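Local structure of putative dehydrogenase (Amycolatopsis orientalis, 5A9T) at residues 200-203 and 204-208. The protein is an NADPH-dependent imine reductase that reduces cyclic imines to amines stereoselectively and probably works as a dimer of two intertwined subunits. Residues are numbered along the deposited sequence; the frame is centred on the assembly and turned at random.
Sequences AEFT and KLAVD
Ala-206 CB sits over one face of the Phe-202 ring, 3.8 Å from its centroid and displaced toward the rim nearest CE2 and CZ, a CH-pi contact between residues four apart, about one helical turn. With CG anti to the backbone N (chi1 178°), the ring runs alongside the helix to meet that methyl. With an alanine in place of Phe-202, the Ala-206 methyl is likely to face a gap and Tyr-170 of the second subunit to lose the ring it meets. Just past it the helix widens into a pi-type turn: Thr-203 O accepts from both Val-207 N at 2.8 Å and Asp-208 N at 3.1 Å, the second, five residues on, closing the wider turn. Thr-203 OG1 turns back to donate to Ala-200 O (2.9 Å).

The solvent side is looser. There the extended chain of Lys-204 reaches back so that NZ forms a salt bridge with Glu-201 OE1 at 3.0 Å, on the syn side and 23° out of the carboxylate plane. Farther along, a water donates to both Thr-203 OG1 and Asp-208 OD2, and Asp-208 OD1 forms a salt bridge with Lys-220 of the second subunit.

All this lies near the start of helix 199-228, where Phe-202 and Thr-203 pack on helix 166-193 and Val-207 rests against Gly-216 of the second subunit.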
ATOM      1  N   ALA A 200      15.518  -2.933   4.990  1.00 15.34           N
ATOM      2  CA  ALA A 200      15.301  -4.371   4.854  1.00 16.56           C
ATOM      3  C   ALA A 200      14.804  -5.010   6.156  1.00 18.69           C
ATOM      4  O   ALA A 200      13.926  -5.839   6.124  1.00 22.43           O
ATOM      5  CB  ALA A 200      16.543  -5.033   4.320  1.00 18.55           C
ATOM      6  N   GLU A 201      15.179  -4.424   7.285  1.00 14.71           N
ATOM      7  CA  GLU A 201      14.615  -4.797   8.609  1.00 16.71           C
ATOM      8  C   GLU A 201      13.167  -4.387   8.757  1.00 15.29           C
ATOM      9  O   GLU A 201      12.252  -5.161   9.134  1.00 15.99           O
ATOM     10  CB  GLU A 201      15.481  -4.300   9.745  1.00 19.32           C
ATOM     11  CG  GLU A 201      15.031  -4.775  11.085  1.00 24.56           C
ATOM     12  CD  GLU A 201      15.177  -6.287  11.303  1.00 29.17           C
ATOM     13  OE1 GLU A 201      15.797  -7.015  10.507  1.00 29.75           O
ATOM     14  OE2 GLU A 201      14.542  -6.785  12.291  1.00 34.07           O
ATOM     15  N   PHE A 202      12.936  -3.141   8.359  1.00 14.99           N
ATOM     16  CA  PHE A 202      11.611  -2.475   8.540  1.00 14.12           C
ATOM     17  C   PHE A 202      10.579  -3.303   7.696  1.00 14.50           C
ATOM     18  O   PHE A 202       9.406  -3.490   8.108  1.00 14.76           O
ATOM     19  CB  PHE A 202      11.635  -1.062   8.086  1.00 14.48           C
ATOM     20  CG  PHE A 202      10.348  -0.320   8.182  1.00 14.39           C
ATOM     21  CD1 PHE A 202       9.622  -0.273   9.383  1.00 14.40           C
ATOM     22  CD2 PHE A 202       9.819   0.314   7.096  1.00 13.86           C
ATOM     23  CE1 PHE A 202       8.434   0.441   9.443  1.00 14.60           C
ATOM     24  CE2 PHE A 202       8.609   1.027   7.184  1.00 13.35           C
ATOM     25  CZ  PHE A 202       7.932   1.053   8.358  1.00 14.44           C
ATOM     26  N   THR A 203      10.960  -3.809   6.527  1.00 14.73           N
ATOM     27  CA  THR A 203       9.963  -4.586   5.738  1.00 15.82           C
ATOM     28  C   THR A 203       9.332  -5.803   6.367  1.00 15.90           C
ATOM     29  O   THR A 203       8.240  -6.242   6.072  1.00 15.50           O
ATOM     30  CB  THR A 203      10.508  -5.077   4.367  1.00 18.99           C
ATOM     31  OG1 THR A 203      11.497  -6.143   4.659  1.00 22.05           O
ATOM     32  CG2 THR A 203      11.065  -3.994   3.605  1.00 18.36           C
ATOM     33  N   LYS A 204      10.068  -6.414   7.317  1.00 15.34           N
ATOM     34  CA  LYS A 204       9.500  -7.564   8.109  1.00 18.60           C
ATOM     35  C   LYS A 204       8.192  -7.215   8.773  1.00 20.59           C
ATOM     36  O   LYS A 204       7.217  -7.975   8.694  1.00 25.53           O
ATOM     37  CB  LYS A 204      10.528  -8.022   9.154  1.00 18.44           C
ATOM     38  CG  LYS A 204      11.797  -8.552   8.498  1.00 20.61           C
ATOM     39  CD  LYS A 204      12.845  -8.926   9.564  1.00 24.40           C
ATOM     40  CE  LYS A 204      14.063  -9.459   8.916  1.00 29.32           C
ATOM     41  NZ  LYS A 204      14.983  -9.820   9.998  1.00 32.55           N
ATOM     42  N   LEU A 205       8.098  -6.046   9.376  1.00 15.35           N
ATOM     43  CA  LEU A 205       6.851  -5.655   9.924  1.00 15.30           C
ATOM     44  C   LEU A 205       5.981  -4.864   8.895  1.00 15.45           C
ATOM     45  O   LEU A 205       4.793  -5.103   8.790  1.00 15.55           O
ATOM     46  CB  LEU A 205       7.035  -4.834  11.183  1.00 16.97           C
ATOM     47  CG  LEU A 205       7.403  -5.694  12.391  1.00 20.69           C
ATOM     48  CD1 LEU A 205       7.862  -4.803  13.494  1.00 24.59           C
ATOM     49  CD2 LEU A 205       6.239  -6.473  12.901  1.00 23.55           C
ATOM     50  N   ALA A 206       6.568  -4.042   8.070  1.00 13.48           N
ATOM     51  CA  ALA A 206       5.780  -3.159   7.223  1.00 14.34           C
ATOM     52  C   ALA A 206       5.121  -3.917   6.050  1.00 13.50           C
ATOM     53  O   ALA A 206       3.985  -3.566   5.703  1.00 15.12           O
ATOM     54  CB  ALA A 206       6.632  -1.994   6.721  1.00 14.34           C
ATOM     55  N   VAL A 207       5.839  -4.851   5.449  1.00 14.35           N
ATOM     56  CA  VAL A 207       5.338  -5.604   4.305  1.00 14.33           C
ATOM     57  C   VAL A 207       4.837  -6.958   4.647  1.00 14.80           C
ATOM     58  O   VAL A 207       3.756  -7.331   4.169  1.00 16.66           O
ATOM     59  CB  VAL A 207       6.468  -5.691   3.204  1.00 16.26           C
ATOM     60  CG1 VAL A 207       5.931  -6.534   2.082  1.00 18.85           C
ATOM     61  CG2 VAL A 207       6.785  -4.296   2.783  1.00 17.27           C
ATOM     62  N   ASP A 208       5.574  -7.720   5.478  1.00 14.95           N
ATOM     63  CA  ASP A 208       5.055  -9.035   5.728  1.00 16.59           C
ATOM     64  C   ASP A 208       3.829  -9.079   6.559  1.00 17.95           C
ATOM     65  O   ASP A 208       3.058 -10.016   6.504  1.00 19.90           O
ATOM     66  CB  ASP A 208       6.207  -9.906   6.347  1.00 18.12           C
ATOM     67  CG  ASP A 208       7.427 -10.088   5.433  1.00 21.49           C
ATOM     68  OD1 ASP A 208       7.275  -9.996   4.214  1.00 23.38           O
ATOM     69  OD2 ASP A 208       8.570 -10.200   5.985  1.00 25.87           O
TER
HETATM   70  O   HOH W   1      10.548  -4.801  11.212  1.00 23.40           O
HETATM   71  O   HOH W   2      10.733  -9.039   4.704  1.00 31.50           O